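Local coordinates for protein tyrosinase (Aspergillus oryzae, PDB 6JU8) that probably hydroxylates L-tyrosine and oxidises L-dopa to L-dopaquinone with molecular oxygen, using a dinuclear copper centre, at residues L67-H71 against W106-Y110. The protein carries 1 engineered substitution. Numbering follows the deposited sequence.
Sequences LAGIH and WHRVY. With CU (copper (II) ion), chain C.
One copper(II) ion joins His71 to His107, bound by NE2 of His71 at 2.1 Å and NE2 of His107 at 2.0 Å. The metal holds the two imidazoles rim to rim, neither over the face of the other, with planes 64° apart. His98 supplies the third nitrogen and a water is the fourth ligand, 1.9 Å from the metal. This is one half of the type 3 dicopper site in the central, copper-binding domain of the tyrosinase; the second copper lies close by on His332, His336 and His376, and the His376 ring stacks on that of His107.

Beside the metal the same two segments are also joined by Tyr110, whose OH donates to Leu67 O at 2.7 Å. Its ring, swung opposite the backbone N (chi1 -165°), extends from helix 103-129 and crosses the His71 side chain at about a right angle, OH lying 3.3 Å from His71 CB. Leu67 O also accepts Ile70 N, from the opposite face of its plane. Ile70 CB packs 3.8 Å from Tyr110 CE1, while its CG2 touches the edge of the Trp106 indole at CZ2, also 3.8 Å.

The rim of that indole points at two rings: CE3 stands over the centre of the His107 ring and CH2 over the Tyr110 ring toward its rim. ND1 of His107 donates to Phe103 O, a second-shell contact that fixes the ring's rotation and keeps NE2 for the metal, probably making the imidazole a stronger copper donor.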
loop_
_atom_site.group_PDB
_atom_site.type_symbol
_atom_site.label_atom_id
_atom_site.label_comp_id
_atom_site.label_asym_id
_atom_site.label_seq_id
_atom_site.Cartn_x
_atom_site.Cartn_y
_atom_site.Cartn_z
ATOM N N LEU A 67 1.487 -7.885 23.952
ATOM C CA LEU A 67 2.206 -6.666 24.330
ATOM C C LEU A 67 1.513 -5.412 23.820
ATOM O O LEU A 67 1.320 -4.455 24.585
ATOM C CB LEU A 67 3.642 -6.727 23.786
ATOM C CG LEU A 67 4.501 -7.806 24.445
ATOM C CD1 LEU A 67 5.793 -7.971 23.670
ATOM C CD2 LEU A 67 4.781 -7.422 25.901
ATOM N N ALA A 68 1.081 -5.421 22.556
ATOM C CA ALA A 68 0.263 -4.332 22.030
ATOM C C ALA A 68 -1.054 -4.208 22.787
ATOM O O ALA A 68 -1.582 -3.109 22.981
ATOM C CB ALA A 68 -0.005 -4.561 20.557
ATOM N N GLY A 69 -1.597 -5.334 23.255
ATOM C CA GLY A 69 -2.862 -5.319 23.967
ATOM C C GLY A 69 -2.772 -4.623 25.301
ATOM O O GLY A 69 -3.795 -4.190 25.837
ATOM N N ILE A 70 -1.578 -4.451 25.866
ATOM C CA ILE A 70 -1.478 -3.700 27.130
ATOM C C ILE A 70 -2.051 -2.319 26.974
ATOM O O ILE A 70 -2.686 -1.780 27.890
ATOM C CB ILE A 70 0.009 -3.631 27.563
ATOM C CG1 ILE A 70 0.525 -5.010 28.001
ATOM C CG2 ILE A 70 0.188 -2.601 28.663
ATOM C CD1 ILE A 70 2.023 -5.110 28.131
ATOM N N HIS A 71 -1.791 -1.699 25.828
ATOM C CA HIS A 71 -2.105 -0.286 25.617
ATOM C C HIS A 71 -3.611 -0.034 25.605
ATOM O O HIS A 71 -4.062 0.967 26.138
ATOM C CB HIS A 71 -1.484 0.134 24.290
ATOM C CG HIS A 71 -1.558 1.580 23.956
ATOM N ND1 HIS A 71 -2.469 2.035 23.016
ATOM C CD2 HIS A 71 -0.891 2.661 24.401
ATOM C CE1 HIS A 71 -2.315 3.359 22.907
ATOM N NE2 HIS A 71 -1.372 3.763 23.727
ATOM N N TRP A 106 4.556 6.543 31.928
ATOM C CA TRP A 106 3.952 5.234 31.596
ATOM C C TRP A 106 4.539 4.726 30.297
ATOM O O TRP A 106 4.941 3.557 30.169
ATOM C CB TRP A 106 2.407 5.372 31.528
ATOM C CG TRP A 106 1.785 4.009 31.372
ATOM C CD1 TRP A 106 1.359 3.208 32.398
ATOM C CD2 TRP A 106 1.537 3.296 30.166
ATOM N NE1 TRP A 106 0.854 2.015 31.904
ATOM C CE2 TRP A 106 0.963 2.058 30.531
ATOM C CE3 TRP A 106 1.763 3.573 28.805
ATOM C CZ2 TRP A 106 0.601 1.097 29.584
ATOM C CZ3 TRP A 106 1.394 2.619 27.871
ATOM C CH2 TRP A 106 0.821 1.387 28.257
ATOM N N HIS A 107 4.599 5.597 29.270
ATOM C CA HIS A 107 5.102 5.139 27.978
ATOM C C HIS A 107 6.593 4.876 28.001
ATOM O O HIS A 107 7.048 3.991 27.246
ATOM C CB HIS A 107 4.722 6.145 26.878
ATOM C CG HIS A 107 3.269 6.095 26.542
ATOM N ND1 HIS A 107 2.282 6.800 27.221
ATOM C CD2 HIS A 107 2.598 5.393 25.599
ATOM C CE1 HIS A 107 1.090 6.536 26.686
ATOM N NE2 HIS A 107 1.251 5.671 25.702
ATOM N N ARG A 108 7.374 5.535 28.854
ATOM C CA ARG A 108 8.794 5.234 28.976
ATOM C C ARG A 108 8.961 3.776 29.369
ATOM O O ARG A 108 9.801 3.058 28.799
ATOM C CB ARG A 108 9.445 6.173 30.000
ATOM C CG ARG A 108 10.920 5.814 30.270
ATOM C CD ARG A 108 11.671 6.959 30.954
ATOM N NE ARG A 108 11.901 8.062 30.032
ATOM C CZ ARG A 108 12.324 9.270 30.344
ATOM N NH1 ARG A 108 12.626 9.625 31.590
ATOM N NH2 ARG A 108 12.460 10.177 29.374
ATOM N N VAL A 109 8.172 3.320 30.356
ATOM C CA VAL A 109 8.276 1.919 30.785
ATOM C C VAL A 109 7.778 0.992 29.692
ATOM O O VAL A 109 8.375 -0.072 29.432
ATOM C CB VAL A 109 7.508 1.697 32.101
ATOM C CG1 VAL A 109 7.650 0.236 32.555
ATOM C CG2 VAL A 109 7.983 2.599 33.239
ATOM N N TYR A 110 6.693 1.345 29.005
ATOM C CA TYR A 110 6.126 0.485 27.954
ATOM C C TYR A 110 7.132 0.248 26.846
ATOM O O TYR A 110 7.298 -0.903 26.400
ATOM C CB TYR A 110 4.879 1.161 27.405
ATOM C CG TYR A 110 3.942 0.325 26.571
ATOM C CD1 TYR A 110 3.757 -1.034 26.765
ATOM C CD2 TYR A 110 3.193 0.945 25.564
ATOM C CE1 TYR A 110 2.868 -1.770 25.996
ATOM C CE2 TYR A 110 2.269 0.235 24.804
ATOM C CZ TYR A 110 2.128 -1.133 25.011
ATOM O OH TYR A 110 1.207 -1.801 24.233
HETATM CU CU CU C . -0.455 5.423 24.696
HETATM O O HOH W 1 -0.246 6.165 22.930
#